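Local coordinates for BepE protein (Bartonella henselae str. Houston-1, PDB 4YK3) that is a VirB-translocated effector whose BID domain, the part present here, probably serves as the signal for type IV secretion, at residues E40-C45 and H108-L113; L55-M59 and L72-V76; M59-L63 and Y116-V120. One frame throughout, in Å; residues are numbered along the deposited sequence.

Interaction 1: residues E40-C45 and H108-L113; sequences EVMHWC and HLCQAL
Two antiparallel helices of the BID domain's helical bundle, 32-49 and 97-129, meet here with Trp44 packed over His108, Leu109 and Ala112, and with Val41 and Cys45 further inward. The short segments run at 160° with axes 8.6 Å apart, and the small Ala112 faces helix 32-49 where its CB meets CG of Glu40 at 3.6 Å.

The Trp44 indole is sandwiched. CB of His108 sits over the centre of the six-membered ring, 3.6 Å from its centroid, a CH-pi contact; beyond it the imidazole makes an offset stack with the same ring, planes 21° apart. CD2 of the adjacent His43 lies over the opposite face. The indole N-H is also held: NE1 of Trp44 donates to OE2 of Glu40 at 3.2 Å, on the anti side of OE2, with the donor 28° out of the carboxylate plane. A bend in the Glu40 chain at chi2 brings the acid back toward the indole.

Deeper in the bundle, the inward flank is mainly apolar. CB of Trp44 lies 3.7 Å from CB of Leu109, whose CD1 reaches SG of Cys45 at 4.0 Å. CG2 of Val41 fits between Ala112 CB and Leu113 CD1 and also rests on the carbonyl O of Ala112 at 3.6 Å, while Leu72 and Val76 of helix 69-78 also touch Leu113.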
ATOM      1  N   GLU A  40      -7.095  -1.833   0.623  1.00 41.29           N
ATOM      2  CA  GLU A  40      -7.395  -0.436   0.317  1.00 41.16           C
ATOM      3  C   GLU A  40      -6.495   0.107  -0.793  1.00 38.23           C
ATOM      4  O   GLU A  40      -6.952   0.784  -1.717  1.00 36.44           O
ATOM      5  CB  GLU A  40      -7.234   0.418   1.577  1.00 44.94           C
ATOM      6  CG  GLU A  40      -7.906   1.753   1.497  1.00 57.75           C
ATOM      7  CD  GLU A  40      -9.404   1.650   1.658  1.00 59.32           C
ATOM      8  OE1 GLU A  40      -9.856   0.632   2.213  1.00 56.92           O
ATOM      9  OE2 GLU A  40     -10.117   2.586   1.227  1.00 58.36           O
ATOM     10  N   VAL A  41      -5.200  -0.174  -0.676  1.00 35.42           N
ATOM     11  CA  VAL A  41      -4.244   0.201  -1.701  1.00 35.04           C
ATOM     12  C   VAL A  41      -4.663  -0.396  -3.050  1.00 38.81           C
ATOM     13  O   VAL A  41      -4.633   0.299  -4.054  1.00 38.57           O
ATOM     14  CB  VAL A  41      -2.817  -0.237  -1.304  1.00 36.63           C
ATOM     15  CG1 VAL A  41      -1.849  -0.121  -2.488  1.00 33.11           C
ATOM     16  CG2 VAL A  41      -2.321   0.604  -0.126  1.00 31.34           C
ATOM     17  N   MET A  42      -5.065  -1.669  -3.075  1.00 33.62           N
ATOM     18  CA  MET A  42      -5.406  -2.294  -4.355  1.00 42.90           C
ATOM     19  C   MET A  42      -6.631  -1.637  -4.975  1.00 48.71           C
ATOM     20  O   MET A  42      -6.710  -1.480  -6.198  1.00 40.58           O
ATOM     21  CB  MET A  42      -5.656  -3.795  -4.200  1.00 40.79           C
ATOM     22  CG  MET A  42      -4.429  -4.572  -3.760  1.00 49.69           C
ATOM     23  SD  MET A  42      -4.765  -6.322  -3.527  1.00 56.55           S
ATOM     24  CE  MET A  42      -5.334  -6.794  -5.166  1.00 56.76           C
ATOM     25  N   HIS A  43      -7.598  -1.282  -4.134  1.00 41.61           N
ATOM     26  CA  HIS A  43      -8.798  -0.619  -4.627  1.00 42.43           C
ATOM     27  C   HIS A  43      -8.427   0.684  -5.336  1.00 42.39           C
ATOM     28  O   HIS A  43      -8.857   0.948  -6.452  1.00 41.33           O
ATOM     29  CB  HIS A  43      -9.773  -0.335  -3.486  1.00 42.64           C
ATOM     30  CG  HIS A  43     -10.921   0.538  -3.884  1.00 44.46           C
ATOM     31  ND1 HIS A  43     -12.028   0.055  -4.547  1.00 56.78           N
ATOM     32  CD2 HIS A  43     -11.129   1.865  -3.724  1.00 46.39           C
ATOM     33  CE1 HIS A  43     -12.873   1.046  -4.771  1.00 57.33           C
ATOM     34  NE2 HIS A  43     -12.352   2.155  -4.279  1.00 52.31           N
ATOM     35  N   TRP A  44      -7.614   1.497  -4.685  1.00 37.45           N
ATOM     36  CA  TRP A  44      -7.293   2.786  -5.250  1.00 39.32           C
ATOM     37  C   TRP A  44      -6.290   2.661  -6.405  1.00 38.52           C
ATOM     38  O   TRP A  44      -6.265   3.535  -7.274  1.00 37.86           O
ATOM     39  CB  TRP A  44      -6.790   3.744  -4.155  1.00 29.41           C
ATOM     40  CG  TRP A  44      -7.901   4.110  -3.191  1.00 38.95           C
ATOM     41  CD1 TRP A  44      -8.007   3.717  -1.888  1.00 34.60           C
ATOM     42  CD2 TRP A  44      -9.086   4.884  -3.468  1.00 38.76           C
ATOM     43  NE1 TRP A  44      -9.156   4.200  -1.343  1.00 38.79           N
ATOM     44  CE2 TRP A  44      -9.845   4.917  -2.281  1.00 40.95           C
ATOM     45  CE3 TRP A  44      -9.574   5.549  -4.600  1.00 41.03           C
ATOM     46  CZ2 TRP A  44     -11.071   5.596  -2.182  1.00 36.27           C
ATOM     47  CZ3 TRP A  44     -10.786   6.216  -4.509  1.00 42.60           C
ATOM     48  CH2 TRP A  44     -11.517   6.245  -3.305  1.00 44.89           C
ATOM     49  N   CYS A  45      -5.488   1.587  -6.440  1.00 33.63           N
ATOM     50  CA  CYS A  45      -4.633   1.351  -7.614  1.00 32.83           C
ATOM     51  C   CYS A  45      -5.514   1.125  -8.835  1.00 37.30           C
ATOM     52  O   CYS A  45      -5.254   1.672  -9.912  1.00 32.59           O
ATOM     53  CB  CYS A  45      -3.688   0.150  -7.431  1.00 33.73           C
ATOM     54  SG  CYS A  45      -2.179   0.581  -6.527  1.00 38.77           S
ATOM     55  N   HIS A 108      -6.460   9.574  -2.083  1.00 31.09           N
ATOM     56  CA  HIS A 108      -6.864   8.436  -1.290  1.00 38.42           C
ATOM     57  C   HIS A 108      -5.855   7.304  -1.444  1.00 42.29           C
ATOM     58  O   HIS A 108      -5.625   6.542  -0.507  1.00 38.68           O
ATOM     59  CB  HIS A 108      -8.269   7.994  -1.687  1.00 40.18           C
ATOM     60  CG  HIS A 108      -9.312   9.011  -1.367  1.00 54.10           C
ATOM     61  ND1 HIS A 108      -9.950   9.756  -2.336  1.00 58.66           N
ATOM     62  CD2 HIS A 108      -9.793   9.445  -0.178  1.00 53.34           C
ATOM     63  CE1 HIS A 108     -10.801  10.586  -1.759  1.00 57.19           C
ATOM     64  NE2 HIS A 108     -10.726  10.416  -0.451  1.00 59.91           N
ATOM     65  N   LEU A 109      -5.222   7.219  -2.611  1.00 37.45           N
ATOM     66  CA  LEU A 109      -4.254   6.154  -2.832  1.00 37.54           C
ATOM     67  C   LEU A 109      -3.039   6.420  -1.945  1.00 36.88           C
ATOM     68  O   LEU A 109      -2.522   5.512  -1.298  1.00 40.72           O
ATOM     69  CB  LEU A 109      -3.864   6.052  -4.315  1.00 31.02           C
ATOM     70  CG  LEU A 109      -2.616   5.240  -4.654  1.00 31.52           C
ATOM     71  CD1 LEU A 109      -2.774   3.773  -4.238  1.00 30.68           C
ATOM     72  CD2 LEU A 109      -2.213   5.349  -6.138  1.00 30.92           C
ATOM     73  N   CYS A 110      -2.611   7.675  -1.890  1.00 28.63           N
ATOM     74  CA  CYS A 110      -1.482   8.060  -1.046  1.00 36.96           C
ATOM     75  C   CYS A 110      -1.752   7.821   0.455  1.00 39.96           C
ATOM     76  O   CYS A 110      -0.893   7.300   1.164  1.00 36.09           O
ATOM     77  CB  CYS A 110      -1.129   9.526  -1.291  1.00 37.88           C
ATOM     78  SG  CYS A 110      -0.569   9.782  -2.989  1.00 40.90           S
ATOM     79  N   GLN A 111      -2.944   8.185   0.913  1.00 35.36           N
ATOM     80  CA  GLN A 111      -3.377   7.902   2.282  1.00 39.24           C
ATOM     81  C   GLN A 111      -3.388   6.412   2.571  1.00 40.27           C
ATOM     82  O   GLN A 111      -2.897   5.985   3.596  1.00 39.93           O
ATOM     83  CB  GLN A 111      -4.779   8.439   2.550  1.00 45.25           C
ATOM     84  CG  GLN A 111      -4.950   9.929   2.513  1.00 66.00           C
ATOM     85  CD  GLN A 111      -6.349  10.331   2.954  1.00 77.21           C
ATOM     86  OE1 GLN A 111      -7.020  11.118   2.289  1.00 86.81           O
ATOM     87  NE2 GLN A 111      -6.803   9.764   4.066  1.00 78.25           N
ATOM     88  N   ALA A 112      -3.987   5.630   1.678  1.00 39.47           N
ATOM     89  CA  ALA A 112      -4.086   4.193   1.879  1.00 37.59           C
ATOM     90  C   ALA A 112      -2.698   3.583   1.977  1.00 37.02           C
ATOM     91  O   ALA A 112      -2.454   2.715   2.809  1.00 36.20           O
ATOM     92  CB  ALA A 112      -4.867   3.555   0.768  1.00 35.97           C
ATOM     93  N   LEU A 113      -1.782   4.084   1.157  1.00 37.11           N
ATOM     94  CA  LEU A 113      -0.416   3.577   1.115  1.00 33.78           C
ATOM     95  C   LEU A 113       0.395   3.973   2.343  1.00 35.92           C
ATOM     96  O   LEU A 113       1.160   3.163   2.873  1.00 41.33           O
ATOM     97  CB  LEU A 113       0.283   4.070  -0.149  1.00 32.82           C
ATOM     98  CG  LEU A 113       1.605   3.395  -0.515  1.00 39.96           C
ATOM     99  CD1 LEU A 113       1.446   1.895  -0.646  1.00 37.50           C
ATOM    100  CD2 LEU A 113       2.098   3.972  -1.842  1.00 41.33           C
TER

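Interaction 2: residues L55-M59 and L72-V76; sequences LKEKM and LSRQV
Lys58 and Leu55 face Leu72, Gln75 and Val76 where helix 56-64 packs against helix 69-78 in the helical bundle of the BID domain. Leu55 holds the N-cap position of the first helix, and its carbonyl O accepts the backbone N of Met59. Its side chain points to the other helix.

The apolar part centres on Leu72. Its CD1 is shared: CD2 of Leu55 approaches at 4.0 Å, and the aliphatic CD of Lys58 at 3.8 Å, both side chains running at a slant to the leucine. Its other methyl, CD2, is directed to the Met59 side, with a longer 4.5 Å approach to Met59 CG. One turn on, CG2 of Val76 meets CD1 of Leu55 at 3.9 Å. The two Leu55 methyls thus divide between Leu72 and Val76, and the same residue also touches Cys45 of helix 32-49 and Val83 of a loop.

The polar part lies beside the apolar one. The Gln75 chain is extended, and the Lys58 side chain crosses it at about a right angle. NZ of Lys58 donates to OE1 of Gln75 over 3.1 Å, in the carbonyl plane and on a lone pair, with a C=O...N angle of 124°. The amide nitrogen is engaged too, since Ser82 OG is a hydrogen-bond partner of Gln75 NE2. A water bridges the pair, accepting from Lys58 NZ at 2.8 Å and from Gln75 NE2 at 3.1 Å.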
ATOM      1  N   LEU A  55       0.716  -2.369  -7.341  1.00 36.39           N
ATOM      2  CA  LEU A  55       1.610  -2.280  -6.195  1.00 32.46           C
ATOM      3  C   LEU A  55       1.662  -3.561  -5.355  1.00 38.72           C
ATOM      4  O   LEU A  55       2.245  -3.576  -4.259  1.00 40.95           O
ATOM      5  CB  LEU A  55       1.189  -1.100  -5.311  1.00 33.06           C
ATOM      6  CG  LEU A  55       1.533   0.274  -5.877  1.00 33.58           C
ATOM      7  CD1 LEU A  55       1.095   1.367  -4.919  1.00 27.67           C
ATOM      8  CD2 LEU A  55       3.028   0.361  -6.141  1.00 30.10           C
ATOM      9  N   LYS A  56       1.055  -4.634  -5.843  1.00 48.33           N
ATOM     10  CA  LYS A  56       0.962  -5.839  -5.017  1.00 56.44           C
ATOM     11  C   LYS A  56       2.327  -6.404  -4.623  1.00 55.53           C
ATOM     12  O   LYS A  56       2.579  -6.699  -3.437  1.00 53.09           O
ATOM     13  CB  LYS A  56       0.149  -6.910  -5.728  1.00 62.44           C
ATOM     14  CG  LYS A  56      -1.349  -6.682  -5.621  1.00 63.47           C
ATOM     15  CD  LYS A  56      -2.073  -7.936  -6.035  1.00 66.01           C
ATOM     16  CE  LYS A  56      -1.543  -9.108  -5.264  1.00 61.98           C
ATOM     17  NZ  LYS A  56      -2.371 -10.332  -5.485  1.00 77.06           N
ATOM     18  N   GLU A  57       3.198  -6.536  -5.611  1.00 51.63           N
ATOM     19  CA  GLU A  57       4.543  -7.055  -5.397  1.00 54.99           C
ATOM     20  C   GLU A  57       5.336  -6.203  -4.396  1.00 59.31           C
ATOM     21  O   GLU A  57       5.949  -6.728  -3.459  1.00 56.91           O
ATOM     22  CB  GLU A  57       5.281  -7.130  -6.730  1.00 66.44           C
ATOM     23  CG  GLU A  57       6.641  -7.797  -6.682  1.00 69.52           C
ATOM     24  CD  GLU A  57       7.139  -8.164  -8.070  1.00 77.36           C
ATOM     25  OE1 GLU A  57       7.309  -7.251  -8.910  1.00 77.45           O
ATOM     26  OE2 GLU A  57       7.333  -9.371  -8.324  1.00 85.55           O
ATOM     27  N   LYS A  58       5.306  -4.888  -4.581  1.00 51.83           N
ATOM     28  CA  LYS A  58       6.054  -3.995  -3.714  1.00 52.74           C
ATOM     29  C   LYS A  58       5.505  -3.997  -2.286  1.00 54.00           C
ATOM     30  O   LYS A  58       6.258  -3.815  -1.341  1.00 49.39           O
ATOM     31  CB  LYS A  58       6.062  -2.573  -4.276  1.00 51.80           C
ATOM     32  CG  LYS A  58       6.951  -2.408  -5.512  1.00 66.50           C
ATOM     33  CD  LYS A  58       7.580  -1.024  -5.589  1.00 70.45           C
ATOM     34  CE  LYS A  58       8.509  -0.906  -6.792  1.00 83.20           C
ATOM     35  NZ  LYS A  58       9.298   0.362  -6.788  1.00 86.65           N
ATOM     36  N   MET A  59       4.201  -4.190  -2.128  1.00 46.73           N
ATOM     37  CA  MET A  59       3.633  -4.258  -0.792  1.00 49.17           C
ATOM     38  C   MET A  59       4.096  -5.534  -0.091  1.00 51.85           C
ATOM     39  O   MET A  59       4.330  -5.523   1.116  1.00 50.42           O
ATOM     40  CB  MET A  59       2.105  -4.181  -0.835  1.00 44.48           C
ATOM     41  CG  MET A  59       1.579  -2.757  -0.983  1.00 41.47           C
ATOM     42  SD  MET A  59      -0.190  -2.686  -0.703  1.00 42.39           S
ATOM     43  CE  MET A  59      -0.827  -3.604  -2.131  1.00 40.02           C
ATOM     44  N   LEU A  72       8.557   3.455  -0.652  1.00 43.61           N
ATOM     45  CA  LEU A  72       7.425   3.130  -1.506  1.00 37.69           C
ATOM     46  C   LEU A  72       6.366   4.239  -1.417  1.00 34.09           C
ATOM     47  O   LEU A  72       5.821   4.688  -2.420  1.00 35.27           O
ATOM     48  CB  LEU A  72       6.827   1.783  -1.110  1.00 35.06           C
ATOM     49  CG  LEU A  72       5.506   1.463  -1.793  1.00 38.56           C
ATOM     50  CD1 LEU A  72       5.706   1.436  -3.321  1.00 35.44           C
ATOM     51  CD2 LEU A  72       4.957   0.142  -1.268  1.00 40.09           C
ATOM     52  N   SER A  73       6.115   4.707  -0.205  1.00 35.29           N
ATOM     53  CA  SER A  73       5.144   5.767  -0.011  1.00 41.01           C
ATOM     54  C   SER A  73       5.521   7.050  -0.758  1.00 41.30           C
ATOM     55  O   SER A  73       4.681   7.647  -1.427  1.00 42.58           O
ATOM     56  CB  SER A  73       4.986   6.060   1.474  1.00 48.73           C
ATOM     57  OG  SER A  73       3.626   6.278   1.767  1.00 55.49           O
ATOM     58  N   ARG A  74       6.776   7.476  -0.641  1.00 38.43           N
ATOM     59  CA  ARG A  74       7.190   8.713  -1.273  1.00 42.18           C
ATOM     60  C   ARG A  74       7.161   8.558  -2.795  1.00 42.48           C
ATOM     61  O   ARG A  74       6.698   9.454  -3.498  1.00 46.11           O
ATOM     62  CB  ARG A  74       8.578   9.139  -0.794  1.00 44.75           C
ATOM     63  N   GLN A  75       7.613   7.415  -3.299  1.00 37.25           N
ATOM     64  CA  GLN A  75       7.677   7.223  -4.744  1.00 33.53           C
ATOM     65  C   GLN A  75       6.285   7.393  -5.361  1.00 36.30           C
ATOM     66  O   GLN A  75       6.114   8.091  -6.366  1.00 35.49           O
ATOM     67  CB  GLN A  75       8.247   5.849  -5.110  1.00 32.76           C
ATOM     68  CG  GLN A  75       8.208   5.587  -6.629  1.00 40.56           C
ATOM     69  CD  GLN A  75       8.648   4.186  -7.039  1.00 46.42           C
ATOM     70  OE1 GLN A  75       8.949   3.339  -6.193  1.00 48.74           O
ATOM     71  NE2 GLN A  75       8.681   3.935  -8.353  1.00 42.30           N
ATOM     72  N   VAL A  76       5.278   6.783  -4.744  1.00 31.09           N
ATOM     73  CA  VAL A  76       3.950   6.871  -5.321  1.00 31.03           C
ATOM     74  C   VAL A  76       3.405   8.282  -5.162  1.00 35.47           C
ATOM     75  O   VAL A  76       2.778   8.799  -6.074  1.00 34.01           O
ATOM     76  CB  VAL A  76       3.016   5.833  -4.706  1.00 32.62           C
ATOM     77  CG1 VAL A  76       1.555   6.114  -5.066  1.00 31.98           C
ATOM     78  CG2 VAL A  76       3.415   4.458  -5.192  1.00 28.42           C
TER
HETATM   79  O   HOH W   1       9.016   1.044  -9.442  1.00 48.55           O

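Interaction 3: residues M59-L63 and Y116-V120; sequences MQEVL and YTSAV
Tyr116 reaches across from helix 97-129 to Met59 and Leu63 on helix 56-64, joining two roughly parallel members of the BID helical bundle. The segment axes lie 10.5 Å apart at 20°, a separation spanned by large side chains rather than by close backbones.

The dense part surrounds the tyrosine. With CG anti to the backbone N (chi1 177°), the phenol extends toward helix 56-64, and its hydroxyl donates to the carbonyl O of Met59 at 2.6 Å. The approach is from above the carbonyl plane, 51° out of it, and so not along a lone pair. That carbonyl also receives the backbone N of Leu63, but weakly, and the tyrosine supplies a second donor to this buried oxygen. Met59 lies over one ring face in a Met-aromatic contact: SD stands over the ring centre, 4.0 Å from the centroid, while CG adds a CH-pi contact from the same residue. CG2 of Val120 covers the opposite face, displaced toward the rim. CD2 of Leu63 bridges two partners, lying 3.5 Å from OH of Tyr116 and 3.6 Å from CG2 of Val120. Met28 of helix 21-30 packs on both Leu63 and Val120. Val34 and Tyr37 of helix 32-49 also touch Tyr116.

Packing is sparser around Val62 and Gln60. CG1 of Val62 meets CG1 of Val120 at 4.1 Å and stands 4.2 Å from CE2 of Tyr116. On the outer surface Gln60 is exposed, and its NE2 comes no nearer to the opposing segment than 5.2 Å, from OH of Tyr116.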
ATOM      1  N   MET A  59       4.201  -4.190  -2.128  1.00 46.73           N
ATOM      2  CA  MET A  59       3.633  -4.258  -0.792  1.00 49.17           C
ATOM      3  C   MET A  59       4.096  -5.534  -0.091  1.00 51.85           C
ATOM      4  O   MET A  59       4.330  -5.523   1.116  1.00 50.42           O
ATOM      5  CB  MET A  59       2.105  -4.181  -0.835  1.00 44.48           C
ATOM      6  CG  MET A  59       1.579  -2.757  -0.983  1.00 41.47           C
ATOM      7  SD  MET A  59      -0.190  -2.686  -0.703  1.00 42.39           S
ATOM      8  CE  MET A  59      -0.827  -3.604  -2.131  1.00 40.02           C
ATOM      9  N   GLN A  60       4.244  -6.619  -0.851  1.00 54.04           N
ATOM     10  CA  GLN A  60       4.785  -7.857  -0.296  1.00 58.18           C
ATOM     11  C   GLN A  60       6.231  -7.633   0.099  1.00 60.66           C
ATOM     12  O   GLN A  60       6.678  -8.107   1.141  1.00 59.40           O
ATOM     13  CB  GLN A  60       4.682  -9.020  -1.286  1.00 67.13           C
ATOM     14  CG  GLN A  60       3.266  -9.537  -1.499  1.00 79.46           C
ATOM     15  CD  GLN A  60       2.633 -10.052  -0.218  1.00 93.47           C
ATOM     16  OE1 GLN A  60       3.126 -11.003   0.397  1.00100.67           O
ATOM     17  NE2 GLN A  60       1.540  -9.415   0.200  1.00 92.31           N
ATOM     18  N   GLU A  61       6.958  -6.883  -0.721  1.00 59.66           N
ATOM     19  CA  GLU A  61       8.367  -6.635  -0.447  1.00 58.15           C
ATOM     20  C   GLU A  61       8.536  -5.843   0.836  1.00 60.81           C
ATOM     21  O   GLU A  61       9.464  -6.084   1.609  1.00 59.34           O
ATOM     22  CB  GLU A  61       9.027  -5.909  -1.619  1.00 59.88           C
ATOM     23  CG  GLU A  61       9.413  -6.869  -2.740  1.00 69.45           C
ATOM     24  CD  GLU A  61       9.695  -6.180  -4.065  1.00 74.80           C
ATOM     25  OE1 GLU A  61       9.645  -4.928  -4.125  1.00 72.47           O
ATOM     26  OE2 GLU A  61       9.966  -6.902  -5.046  1.00 79.77           O
ATOM     27  N   VAL A  62       7.616  -4.917   1.079  1.00 53.62           N
ATOM     28  CA  VAL A  62       7.677  -4.118   2.283  1.00 53.15           C
ATOM     29  C   VAL A  62       7.484  -4.988   3.537  1.00 58.15           C
ATOM     30  O   VAL A  62       8.143  -4.758   4.541  1.00 56.34           O
ATOM     31  CB  VAL A  62       6.665  -2.976   2.212  1.00 51.08           C
ATOM     32  CG1 VAL A  62       6.513  -2.298   3.563  1.00 50.78           C
ATOM     33  CG2 VAL A  62       7.112  -1.972   1.150  1.00 49.50           C
ATOM     34  N   LEU A  63       6.622  -5.999   3.477  1.00 55.46           N
ATOM     35  CA  LEU A  63       6.497  -6.928   4.606  1.00 60.39           C
ATOM     36  C   LEU A  63       7.849  -7.527   4.981  1.00 61.99           C
ATOM     37  O   LEU A  63       8.177  -7.607   6.158  1.00 62.63           O
ATOM     38  CB  LEU A  63       5.500  -8.054   4.307  1.00 64.15           C
ATOM     39  CG  LEU A  63       4.017  -7.675   4.329  1.00 66.37           C
ATOM     40  CD1 LEU A  63       3.132  -8.911   4.264  1.00 65.09           C
ATOM     41  CD2 LEU A  63       3.701  -6.857   5.575  1.00 66.00           C
ATOM     42  N   TYR A 116      -0.902   1.719   4.953  1.00 35.72           N
ATOM     43  CA  TYR A 116      -0.292   0.399   4.826  1.00 37.75           C
ATOM     44  C   TYR A 116       1.127   0.348   5.397  1.00 39.85           C
ATOM     45  O   TYR A 116       1.444  -0.526   6.211  1.00 37.42           O
ATOM     46  CB  TYR A 116      -0.247  -0.054   3.354  1.00 31.84           C
ATOM     47  CG  TYR A 116       0.447  -1.389   3.197  1.00 33.74           C
ATOM     48  CD1 TYR A 116      -0.212  -2.584   3.504  1.00 37.14           C
ATOM     49  CD2 TYR A 116       1.765  -1.461   2.775  1.00 37.28           C
ATOM     50  CE1 TYR A 116       0.429  -3.816   3.373  1.00 41.07           C
ATOM     51  CE2 TYR A 116       2.421  -2.686   2.658  1.00 36.72           C
ATOM     52  CZ  TYR A 116       1.750  -3.854   2.951  1.00 38.12           C
ATOM     53  OH  TYR A 116       2.402  -5.055   2.822  1.00 42.62           O
ATOM     54  N   THR A 117       1.989   1.262   4.954  1.00 38.17           N
ATOM     55  CA  THR A 117       3.401   1.172   5.315  1.00 40.05           C
ATOM     56  C   THR A 117       3.607   1.523   6.798  1.00 42.54           C
ATOM     57  O   THR A 117       4.466   0.946   7.465  1.00 46.76           O
ATOM     58  CB  THR A 117       4.288   2.068   4.407  1.00 37.14           C
ATOM     59  OG1 THR A 117       3.843   3.426   4.476  1.00 43.39           O
ATOM     60  CG2 THR A 117       4.212   1.594   2.959  1.00 39.23           C
ATOM     61  N   SER A 118       2.805   2.444   7.324  1.00 37.73           N
ATOM     62  CA  SER A 118       2.856   2.723   8.759  1.00 43.38           C
ATOM     63  C   SER A 118       2.356   1.526   9.575  1.00 48.40           C
ATOM     64  O   SER A 118       2.917   1.205  10.626  1.00 54.58           O
ATOM     65  CB  SER A 118       2.033   3.962   9.099  1.00 49.46           C
ATOM     66  OG  SER A 118       2.524   5.086   8.393  1.00 59.65           O
ATOM     67  N   ALA A 119       1.307   0.861   9.097  1.00 42.86           N
ATOM     68  CA  ALA A 119       0.774  -0.288   9.828  1.00 45.21           C
ATOM     69  C   ALA A 119       1.790  -1.429   9.840  1.00 45.37           C
ATOM     70  O   ALA A 119       1.944  -2.117  10.848  1.00 42.29           O
ATOM     71  CB  ALA A 119      -0.531  -0.747   9.230  1.00 36.64           C
ATOM     72  N   VAL A 120       2.478  -1.625   8.719  1.00 43.53           N
ATOM     73  CA  VAL A 120       3.529  -2.637   8.637  1.00 44.66           C
ATOM     74  C   VAL A 120       4.663  -2.322   9.612  1.00 46.54           C
ATOM     75  O   VAL A 120       5.143  -3.195  10.345  1.00 49.77           O
ATOM     76  CB  VAL A 120       4.093  -2.762   7.202  1.00 42.10           C
ATOM     77  CG1 VAL A 120       5.347  -3.622   7.215  1.00 42.22           C
ATOM     78  CG2 VAL A 120       3.049  -3.340   6.252  1.00 40.73           C
TER

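How the interactions relate
The three contacts touch one another through packed side chains. Interactions 2 and 3, with centres about 9 Å apart, share Met59, and CD2 of Leu72 meets CG2 of Val62 at 3.9 Å between them. Interactions 1 and 3 both use helix 97-129 at centres about 13 Å apart; CG1 of Val41 touches SD of Met59 at 3.5 Å, so the sulfur lies between that valine and the Tyr116 ring. Interactions 1 and 2, about 10 Å apart, join where SG of Cys45 meets CD1 of Leu55 at 3.7 Å. Along the chain, interaction 2 is nested within the loop closed by interaction 1, whereas interactions 1 and 3 cross.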